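Local coordinates for protein phosphoserine phosphatase RsbX (Bacillus subtilis, PDB 3W42) that dephosphorylates the serine-phosphorylated stressosome protein RsbS as a manganese-binding PPM-type phosphatase, and so negatively regulates sigma-B activity in the general stress response, at residues A[40-45]-A[108-113]; A[91-96]-A[102-107]; A[73-78]-A[129-134]; A[14-19]-A[27-32]. All blocks are in the same frame, centred on the assembly; numbering follows the deposited sequence. Where two conformers were deposited one is given.

Interaction 1: A[40-45]-A[108-113]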
# COMPACT_ATOMS: atom_id res chain seq x y z
N CYS A 40 -3.19 -0.53 6.84
CA CYS A 40 -2.96 -1.27 5.58
C CYS A 40 -1.49 -1.19 5.22
O CYS A 40 -0.72 -0.36 5.67
CB CYS A 40 -3.86 -0.97 4.42
SG CYS A 40 -3.55 0.72 3.84
N ALA A 41 -1.08 -2.19 4.47
CA ALA A 41 0.30 -2.30 4.03
C ALA A 41 0.35 -3.03 2.72
O ALA A 41 -0.47 -3.94 2.47
CB ALA A 41 1.14 -3.01 5.05
N VAL A 42 1.33 -2.72 1.92
CA VAL A 42 1.64 -3.37 0.66
C VAL A 42 3.13 -3.61 0.62
O VAL A 42 3.90 -2.68 0.96
CB VAL A 42 1.15 -2.56 -0.56
CG1 VAL A 42 1.56 -3.23 -1.86
CG2 VAL A 42 -0.39 -2.33 -0.48
N ALA A 43 3.56 -4.78 0.19
CA ALA A 43 4.95 -5.11 0.09
C ALA A 43 5.26 -5.91 -1.15
O ALA A 43 4.40 -6.67 -1.64
CB ALA A 43 5.40 -5.91 1.36
N ASP A 44 6.47 -5.76 -1.66
CA ASP A 44 6.95 -6.48 -2.85
C ASP A 44 8.27 -7.13 -2.47
O ASP A 44 9.27 -6.46 -2.22
CB ASP A 44 7.10 -5.47 -4.01
CG ASP A 44 7.53 -6.09 -5.32
OD1 ASP A 44 7.89 -7.30 -5.31
OD2 ASP A 44 7.52 -5.36 -6.36
N GLY A 45 8.28 -8.45 -2.38
CA GLY A 45 9.47 -9.15 -2.01
C GLY A 45 10.56 -9.12 -3.07
O GLY A 45 10.30 -9.12 -4.25
N GLY A 108 11.48 1.90 -0.08
CA GLY A 108 11.46 1.26 -1.36
C GLY A 108 10.49 1.86 -2.32
O GLY A 108 10.17 3.04 -2.28
N ASN A 109 10.05 1.05 -3.30
CA ASN A 109 9.37 1.51 -4.49
C ASN A 109 7.89 1.21 -4.51
O ASN A 109 7.27 1.35 -5.57
CB ASN A 109 10.08 0.99 -5.74
CG ASN A 109 9.85 -0.49 -5.94
OD1 ASN A 109 9.39 -1.19 -5.02
ND2 ASN A 109 10.18 -0.95 -7.14
N VAL A 110 7.29 0.91 -3.38
CA VAL A 110 5.86 0.85 -3.28
C VAL A 110 5.35 2.25 -3.04
O VAL A 110 5.83 2.96 -2.13
CB VAL A 110 5.42 -0.12 -2.09
CG1 VAL A 110 3.91 -0.17 -1.97
CG2 VAL A 110 6.00 -1.50 -2.30
N ARG A 111 4.49 2.75 -3.91
CA ARG A 111 4.12 4.16 -3.96
C ARG A 111 2.78 4.42 -3.29
O ARG A 111 1.90 3.56 -3.29
CB ARG A 111 4.05 4.62 -5.38
CG ARG A 111 5.37 4.41 -6.24
CD ARG A 111 6.56 4.95 -5.61
NE ARG A 111 6.54 6.40 -5.47
CZ ARG A 111 6.89 7.29 -6.40
NH1 ARG A 111 7.44 6.84 -7.55
NH2 ARG A 111 6.77 8.59 -6.16
N PHE A 112 2.64 5.60 -2.74
CA PHE A 112 1.43 6.06 -2.10
C PHE A 112 1.12 7.45 -2.61
O PHE A 112 1.99 8.34 -2.65
CB PHE A 112 1.64 6.13 -0.56
CG PHE A 112 0.53 6.75 0.23
CD1 PHE A 112 -0.81 6.42 0.08
CD2 PHE A 112 0.83 7.63 1.29
CE1 PHE A 112 -1.77 6.95 0.91
CE2 PHE A 112 -0.11 8.16 2.11
CZ PHE A 112 -1.44 7.84 1.93
N ILE A 113 -0.13 7.65 -3.04
CA ILE A 113 -0.61 8.93 -3.51
C ILE A 113 -1.96 9.19 -2.87
O ILE A 113 -2.86 8.34 -2.99
CB ILE A 113 -0.78 8.94 -5.11
CG1 ILE A 113 0.53 8.54 -5.82
CG2 ILE A 113 -1.25 10.34 -5.50
CD1 ILE A 113 0.71 7.09 -6.08
O HOH W 1 6.99 -2.67 -5.86

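Interaction 2: A[91-96]-A[102-107]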
# COMPACT_ATOMS: atom_id res chain seq x y z
N SER A 91 5.28 -0.38 2.24
CA SER A 91 4.63 0.84 2.68
C SER A 91 3.57 0.49 3.65
O SER A 91 2.79 -0.47 3.47
CB SER A 91 4.01 1.55 1.52
OG SER A 91 5.06 1.92 0.60
N ILE A 92 3.47 1.27 4.75
CA ILE A 92 2.52 1.05 5.82
C ILE A 92 1.78 2.35 6.11
O ILE A 92 2.39 3.41 6.28
CB ILE A 92 3.20 0.58 7.11
CG1 ILE A 92 4.00 -0.71 6.81
CG2 ILE A 92 2.16 0.22 8.19
CD1 ILE A 92 4.76 -1.26 8.06
N LEU A 93 0.45 2.28 6.13
CA LEU A 93 -0.45 3.41 6.31
C LEU A 93 -1.39 3.11 7.46
O LEU A 93 -2.05 2.06 7.47
CB LEU A 93 -1.25 3.63 5.04
CG LEU A 93 -2.33 4.71 5.04
CD1 LEU A 93 -1.73 6.10 5.25
CD2 LEU A 93 -3.16 4.68 3.79
N LYS A 94 -1.56 4.05 8.37
CA LYS A 94 -2.59 4.01 9.41
C LYS A 94 -3.43 5.26 9.30
O LYS A 94 -2.93 6.34 9.00
CB LYS A 94 -1.98 3.88 10.80
CG LYS A 94 -1.47 2.47 11.15
CD LYS A 94 -0.67 2.39 12.45
CE LYS A 94 -1.48 2.81 13.68
NZ LYS A 94 -2.41 1.81 14.14
N ILE A 95 -4.72 5.11 9.56
CA ILE A 95 -5.68 6.21 9.51
C ILE A 95 -6.52 6.20 10.76
O ILE A 95 -7.07 5.18 11.13
CB ILE A 95 -6.56 6.19 8.26
CG1 ILE A 95 -5.74 6.03 7.00
CG2 ILE A 95 -7.47 7.40 8.30
CD1 ILE A 95 -6.55 5.95 5.68
N ASN A 96 -6.66 7.36 11.42
CA ASN A 96 -7.62 7.55 12.49
C ASN A 96 -8.78 8.40 11.93
O ASN A 96 -8.57 9.54 11.51
CB ASN A 96 -6.95 8.26 13.70
CG ASN A 96 -7.97 8.40 14.78
OD1 ASN A 96 -8.84 9.26 14.73
ND2 ASN A 96 -7.93 7.47 15.80
N PHE A 102 -3.73 10.69 9.07
CA PHE A 102 -3.01 9.52 8.65
C PHE A 102 -1.57 9.60 9.01
O PHE A 102 -0.99 10.69 9.15
CB PHE A 102 -3.22 9.26 7.13
CG PHE A 102 -2.52 10.19 6.20
CD1 PHE A 102 -1.24 9.96 5.77
CD2 PHE A 102 -3.18 11.33 5.75
CE1 PHE A 102 -0.63 10.76 4.91
CE2 PHE A 102 -2.57 12.19 4.82
CZ PHE A 102 -1.31 11.83 4.39
N THR A 103 -0.94 8.42 9.13
CA THR A 103 0.47 8.31 9.37
C THR A 103 1.00 7.26 8.34
O THR A 103 0.33 6.26 8.04
CB THR A 103 0.79 7.88 10.76
OG1 THR A 103 0.03 6.74 11.16
CG2 THR A 103 0.60 9.02 11.78
N TYR A 104 2.18 7.50 7.82
CA TYR A 104 2.72 6.73 6.72
C TYR A 104 4.19 6.58 6.83
O TYR A 104 4.92 7.55 7.09
CB TYR A 104 2.38 7.46 5.37
CG TYR A 104 2.89 6.78 4.15
CD1 TYR A 104 2.28 5.58 3.71
CD2 TYR A 104 4.00 7.24 3.46
CE1 TYR A 104 2.75 4.94 2.56
CE2 TYR A 104 4.48 6.58 2.32
CZ TYR A 104 3.83 5.43 1.89
OH TYR A 104 4.25 4.73 0.79
N CYS A 105 4.70 5.36 6.59
CA CYS A 105 6.12 5.10 6.58
C CYS A 105 6.38 4.05 5.52
O CYS A 105 5.65 3.07 5.41
CB CYS A 105 6.62 4.68 7.92
SG CYS A 105 8.40 4.54 8.12
N SER A 106 7.47 4.22 4.77
CA SER A 106 7.80 3.39 3.62
C SER A 106 9.29 3.30 3.43
O SER A 106 10.03 4.26 3.71
CB SER A 106 7.13 4.05 2.42
OG SER A 106 7.42 3.39 1.21
N VAL A 107 9.74 2.16 2.88
CA VAL A 107 11.09 2.05 2.31
C VAL A 107 10.95 1.31 0.98
O VAL A 107 10.38 0.22 0.95
CB VAL A 107 12.07 1.31 3.22
CG1 VAL A 107 13.42 1.14 2.55
CG2 VAL A 107 12.22 2.08 4.58
O HOH W 2 -2.73 7.62 11.96

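Interaction 3: A[73-78]-A[129-134]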
# COMPACT_ATOMS: atom_id res chain seq x y z
N SER A 73 7.30 1.84 14.29
CA SER A 73 7.53 0.62 15.04
C SER A 73 7.24 -0.64 14.24
O SER A 73 8.01 -1.60 14.27
CB SER A 73 6.65 0.61 16.26
OG SER A 73 6.88 -0.56 17.04
N ILE A 74 6.14 -0.60 13.52
CA ILE A 74 5.75 -1.76 12.73
C ILE A 74 6.82 -2.01 11.64
O ILE A 74 7.28 -3.14 11.43
CB ILE A 74 4.37 -1.60 12.07
CG1 ILE A 74 3.30 -1.40 13.16
CG2 ILE A 74 4.08 -2.83 11.20
CD1 ILE A 74 1.93 -1.08 12.59
N ILE A 75 7.25 -0.94 10.94
CA ILE A 75 8.19 -1.14 9.85
C ILE A 75 9.53 -1.65 10.35
O ILE A 75 10.18 -2.41 9.64
CB ILE A 75 8.29 0.12 8.97
CG1 ILE A 75 8.72 -0.34 7.54
CG2 ILE A 75 9.19 1.13 9.54
CD1 ILE A 75 8.64 0.86 6.51
N GLU A 76 9.92 -1.26 11.57
CA GLU A 76 11.19 -1.78 12.11
C GLU A 76 11.08 -3.27 12.46
O GLU A 76 12.06 -3.98 12.23
CB GLU A 76 11.62 -0.92 13.31
CG GLU A 76 12.78 -1.52 14.04
CD GLU A 76 14.05 -1.75 13.24
OE1 GLU A 76 14.20 -1.21 12.03
OE2 GLU A 76 14.92 -2.46 13.78
N ARG A 77 9.94 -3.72 12.96
CA ARG A 77 9.77 -5.14 13.11
C ARG A 77 9.91 -5.85 11.77
O ARG A 77 10.47 -6.96 11.69
CB ARG A 77 8.39 -5.47 13.72
CG ARG A 77 8.20 -5.01 15.14
CD ARG A 77 6.85 -5.46 15.67
NE ARG A 77 6.57 -5.02 17.02
CZ ARG A 77 6.90 -5.68 18.12
NH1 ARG A 77 7.62 -6.79 18.09
NH2 ARG A 77 6.49 -5.22 19.30
N CYS A 78 9.28 -5.26 10.76
CA CYS A 78 9.39 -5.80 9.40
C CYS A 78 10.84 -5.87 8.95
O CYS A 78 11.30 -6.91 8.45
CB CYS A 78 8.59 -4.98 8.43
SG CYS A 78 6.79 -5.10 8.69
N GLY A 129 16.46 1.90 -1.73
CA GLY A 129 16.79 0.68 -1.03
C GLY A 129 15.54 -0.17 -0.75
O GLY A 129 14.58 -0.18 -1.46
N TYR A 130 15.66 -0.96 0.30
CA TYR A 130 14.63 -1.91 0.67
C TYR A 130 14.80 -2.29 2.12
O TYR A 130 15.85 -1.99 2.73
CB TYR A 130 14.65 -3.18 -0.26
CG TYR A 130 15.87 -4.02 -0.19
CD1 TYR A 130 16.98 -3.69 -0.97
CD2 TYR A 130 15.91 -5.16 0.59
CE1 TYR A 130 18.12 -4.52 -0.90
CE2 TYR A 130 17.03 -5.94 0.64
CZ TYR A 130 18.14 -5.62 -0.08
OH TYR A 130 19.29 -6.40 -0.03
N LEU A 131 13.85 -2.96 2.70
CA LEU A 131 13.98 -3.50 4.02
C LEU A 131 14.78 -4.77 3.92
O LEU A 131 14.35 -5.79 3.40
CB LEU A 131 12.62 -3.80 4.64
CG LEU A 131 11.68 -2.61 4.81
CD1 LEU A 131 10.35 -3.02 5.35
CD2 LEU A 131 12.26 -1.49 5.69
N SER A 132 16.02 -4.73 4.48
CA SER A 132 16.98 -5.80 4.37
C SER A 132 17.36 -6.45 5.69
O SER A 132 18.06 -7.44 5.69
CB SER A 132 18.27 -5.23 3.72
OG SER A 132 18.90 -4.37 4.67
N GLY A 133 16.99 -5.83 6.81
CA GLY A 133 17.49 -6.27 8.11
C GLY A 133 18.65 -5.44 8.61
O GLY A 133 19.03 -5.57 9.72
N LYS A 134 19.25 -4.65 7.76
CA LYS A 134 20.27 -3.69 8.19
C LYS A 134 19.69 -2.37 8.63
O LYS A 134 18.55 -2.09 8.37
CB LYS A 134 21.17 -3.42 7.04
CG LYS A 134 21.87 -4.64 6.49
CD LYS A 134 23.26 -4.33 5.93
CE LYS A 134 24.25 -3.61 6.91
NZ LYS A 134 25.12 -2.55 6.27

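Interaction 4: A[14-19]-A[27-32]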
# COMPACT_ATOMS: atom_id res chain seq x y z
N VAL A 14 -8.98 -3.73 -2.88
CA VAL A 14 -7.66 -4.32 -3.06
C VAL A 14 -7.69 -5.12 -4.36
O VAL A 14 -8.62 -5.95 -4.55
CB VAL A 14 -7.25 -5.23 -1.92
CG1 VAL A 14 -5.84 -5.81 -2.20
CG2 VAL A 14 -7.40 -4.56 -0.62
N TYR A 15 -6.73 -4.92 -5.23
CA TYR A 15 -6.54 -5.65 -6.48
C TYR A 15 -5.20 -6.32 -6.41
O TYR A 15 -4.19 -5.69 -6.05
CB TYR A 15 -6.56 -4.66 -7.64
CG TYR A 15 -6.25 -5.29 -9.02
CD1 TYR A 15 -4.91 -5.63 -9.37
CD2 TYR A 15 -7.22 -5.53 -9.90
CE1 TYR A 15 -4.59 -6.33 -10.55
CE2 TYR A 15 -6.86 -6.18 -11.17
CZ TYR A 15 -5.57 -6.58 -11.43
OH TYR A 15 -5.26 -7.20 -12.66
N GLN A 16 -5.14 -7.61 -6.80
CA GLN A 16 -3.86 -8.25 -6.98
C GLN A 16 -3.93 -9.24 -8.11
O GLN A 16 -4.88 -10.04 -8.19
CB GLN A 16 -3.40 -8.97 -5.70
CG GLN A 16 -2.00 -9.55 -5.84
CD GLN A 16 -1.50 -10.07 -4.57
OE1 GLN A 16 -1.80 -11.23 -4.23
NE2 GLN A 16 -0.68 -9.33 -3.87
N LEU A 17 -2.94 -9.25 -8.96
CA LEU A 17 -2.82 -10.26 -10.02
C LEU A 17 -1.35 -10.60 -10.20
O LEU A 17 -0.48 -9.75 -10.16
CB LEU A 17 -3.38 -9.78 -11.35
CG LEU A 17 -3.95 -10.99 -12.14
CD1 LEU A 17 -5.30 -11.50 -11.51
CD2 LEU A 17 -4.23 -10.47 -13.54
N ASN A 18 -1.07 -11.88 -10.38
CA ASN A 18 0.28 -12.33 -10.57
C ASN A 18 0.80 -11.97 -11.95
O ASN A 18 0.06 -11.87 -12.94
CB ASN A 18 0.36 -13.87 -10.44
CG ASN A 18 0.12 -14.33 -9.06
OD1 ASN A 18 -0.26 -13.60 -8.15
ND2 ASN A 18 0.39 -15.65 -8.85
N LYS A 19 2.12 -11.85 -12.06
CA LYS A 19 2.82 -11.86 -13.32
C LYS A 19 2.33 -13.02 -14.19
O LYS A 19 2.06 -14.12 -13.68
CB LYS A 19 4.30 -12.06 -13.06
CG LYS A 19 5.14 -12.10 -14.33
CD LYS A 19 6.60 -12.15 -14.04
CE LYS A 19 7.49 -12.33 -15.32
NZ LYS A 19 8.93 -12.50 -15.00
N ASP A 27 4.20 -10.27 -4.22
CA ASP A 27 3.62 -9.14 -3.54
C ASP A 27 2.73 -9.65 -2.40
O ASP A 27 2.10 -10.70 -2.51
CB ASP A 27 2.72 -8.29 -4.43
CG ASP A 27 3.37 -7.45 -5.55
OD1 ASP A 27 4.60 -7.42 -5.65
OD2 ASP A 27 2.55 -6.84 -6.31
N SER A 28 2.57 -8.87 -1.35
CA SER A 28 1.58 -9.15 -0.33
C SER A 28 0.89 -7.84 0.07
O SER A 28 1.35 -6.72 -0.20
CB SER A 28 2.16 -9.95 0.87
OG SER A 28 2.77 -11.20 0.62
N PHE A 29 -0.26 -8.00 0.75
CA PHE A 29 -0.99 -6.86 1.31
C PHE A 29 -1.64 -7.29 2.58
O PHE A 29 -1.89 -8.45 2.83
CB PHE A 29 -2.00 -6.31 0.34
CG PHE A 29 -3.11 -7.36 0.01
CD1 PHE A 29 -4.21 -7.50 0.81
CD2 PHE A 29 -2.96 -8.22 -1.08
CE1 PHE A 29 -5.16 -8.44 0.54
CE2 PHE A 29 -3.92 -9.16 -1.33
CZ PHE A 29 -4.96 -9.30 -0.49
N PHE A 30 -1.97 -6.30 3.39
CA PHE A 30 -2.84 -6.48 4.55
C PHE A 30 -3.75 -5.26 4.67
O PHE A 30 -3.27 -4.11 4.47
CB PHE A 30 -2.07 -6.69 5.86
CG PHE A 30 -3.01 -6.96 7.00
CD1 PHE A 30 -3.65 -8.16 7.07
CD2 PHE A 30 -3.33 -5.98 7.92
CE1 PHE A 30 -4.61 -8.37 8.11
CE2 PHE A 30 -4.24 -6.18 8.90
CZ PHE A 30 -4.89 -7.36 9.01
N MET A 31 -4.98 -5.42 5.03
CA MET A 31 -6.03 -4.31 5.10
C MET A 31 -6.89 -4.68 6.32
O MET A 31 -7.50 -5.75 6.25
CB MET A 31 -7.01 -4.17 3.91
CG MET A 31 -8.23 -3.25 4.14
SD MET A 31 -7.84 -1.52 4.54
CE MET A 31 -7.28 -1.35 3.03
N LYS A 32 -7.10 -3.81 7.29
CA LYS A 32 -8.20 -3.97 8.24
C LYS A 32 -8.69 -2.63 8.67
O LYS A 32 -7.92 -1.78 9.06
CB LYS A 32 -7.75 -4.76 9.46
CG LYS A 32 -8.80 -5.05 10.48
CD LYS A 32 -8.11 -5.44 11.82
CE LYS A 32 -7.46 -6.90 11.70
NZ LYS A 32 -6.77 -7.76 12.83

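Interaction 1: A[40-45]-A[108-113]
Strand 40-45 and the run 108-113 face each other from different sheets, nearest at Ala43 and Val110, whose CA atoms lie 6.9 Å apart, and no backbone hydrogen bond joins them. Val110 reaches over with both methyls. Its CG1 stands anti to the backbone N (chi1 179°) and meets Val42 CG1 at 3.9 Å, the two valines meeting at a slant; the same Val110 CG1 lies 3.9 Å from Val42 O. The other methyl, Val110 CG2, turns toward Asp44, 4.5 Å from its CB. Ile153 of strand 150-154 touches both valines.

Above the patch the contact turns polar. One water donates to Asp44 OD2 at 2.8 Å and to Asn109 OD1 at 2.9 Å, bridging two side chains that do not meet directly. Asp44 OD2 also binds manganese, together with Asp156 and Asp189. Asn109 has two further bonds, ND2 to Asp156 and OD1 to Thr89, so it acts as a second-shell residue linked to two of the metal-binding aspartates. This is the manganese site of a PPM-type phosphatase, set at one end of the beta sandwich with valines packed between the sheets beneath it.

Interaction 2: A[91-96]-A[102-107]
Tyr104 lays its side chain across the neighbouring strand toward Ser91. Tyr104 CB lies 4.2 Å from Ile92 O; CG turns anti to the backbone N (chi1 180°), which swings the ring across toward strand 91-96. Tyr104 CD1 is the ring atom nearest Ile92 O, at 3.4 Å, while Leu93 CB comes up to the ring edge near its plane. Further out, Tyr104 CE1 meets Ser91 CB at 3.8 Å. At the tip, Tyr104 OH lies 2.9 Å from Ser91 OG, a likely hydrogen bond whose proton has another acceptor within reach. Ser91 OG also shares a hydrogen bond with Ser106 OG at 2.8 Å, making a small buried hydroxyl cluster; Val110 O is a further, weak partner of Ser91 OG.

On the same face, Phe102 packs its CD1 against Leu93 CD1, and its CB against Ile95 CG1. Thr103 and Lys94 lie on the other face, where a water on Thr103 OG1 also gives a weak bond to Lys94 O; the ammonium of Lys94 leads off to Ala67 O.

Between the faces, Ile92 pairs with Cys105 and Lys94 with Thr103, each through two backbone hydrogen bonds; Lys94 N to Thr103 O is the straightest, at 171°. With directions 171° apart, these are the arms of an antiparallel beta hairpin, strand 88-96 being the middle one of the five-stranded sheet of the PPM sandwich.

Interaction 3: A[73-78]-A[129-134]
Cys78 and Leu131 mark the nearest approach of the two backbones, their CA atoms 7.4 Å apart: a turn of helix 71-81 on one side, an irregular loop between strands 121-122 and 140-144 on the other. No hydrogen bond crosses between the segments, and the contact rests on three side chains.

Leu131 makes the contact from the loop side. It points at the helix, and its CG lies anti to its own carbonyl carbon (chi1 -61°), with the chain then extended so that CD1 leads. Leu131 CD1 comes to 3.8 Å from Ile75 CG1 and 4.1 Å from Cys78 CB, touching two residues about one helical turn apart. Its second methyl, Leu131 CD2, lies 4.2 Å from Ile75 CG1, so both branches bear on the same methylene. The leucine and isoleucine side chains meet at about a right angle. Ile75 CG1 is carried toward the loop by standing anti to its backbone N, at a chi1 of -153° that is well turned from a perfect anti setting.

Beneath them lies the five-stranded sheet: Ile75 rests on Ile92 and Cys105, and Leu131 on Ala90 and Val107. Past the leucine the loop turns, with Lys134 N donating to Ser132 OG at 3.1 Å in an ST turn. Asn79 fastens that turn to the helix, its OD1 taking Gly133 N and its ND2 giving to Lys134 O.

The chemistry is thus divided: the leucine's side-chain contact is wholly apolar and buried against helix and sheet, without directional bonds, whereas Asn79, one residue beyond Cys78, adds polar bonds that tie the loop to the helix.

Interaction 4: A[14-19]-A[27-32]
Phe29 presents a face to Val14 and an edge to Gln16. Val14 CG1 hangs almost exactly over the middle of the ring, 3.6 Å from the Phe29 centroid and only 4° off the ring normal, a clean CH-pi contact. That methyl stands anti to the backbone N of Val14, dropping from its strand onto the phenyl. With CG between the backbone N and the carbonyl carbon, the Phe29 ring stands up toward Val14.

These side chains pack between the two sheets of the PPM sandwich: strand 10-17 belongs to one and strand 27-33 to the other. The two short segments run at 161° with axes 8.9 Å apart, too far for strand pairing, so side chains bridge the gap.

Gln16 extends straight across it. Its NE2 comes to the ring edge in plane, 3.8 Å from Phe29 CD2, with amide and ring planes 69° apart. The same Gln16 NE2 gives a weak, bent hydrogen bond to Asp27 O at 3.4 Å, and lies 3.6 Å from Asp27 CB. Its stronger partner is Thr192 OG1. Thr192 also bonds to Asp27 OD2, as does Thr155, holding this side chain with its nearest atom about 4 Å from the manganese ion, near Asp44.

From the N terminus, interaction 4 comes first, closing a short loop between strands 10-17 and 27-33 and joining the two sheets. It is complete before any other contact opens. Strand 37-45 follows, pairs with strand 27-33, and opens interaction 1, which closes only at 108-113 after the chain has made two helices and a hairpin. Interaction 3 starts within that span, at helix 71-81, but ends beyond it at 129-134, so interactions 1 and 3 cross. Interaction 2, the hairpin, falls within both spans. Its strand 88-96 pairs with 37-45, and the face bearing Ile92 and Cys105 touches the helix of interaction 3, so this sheet lies between the intersheet core and helix 71-81.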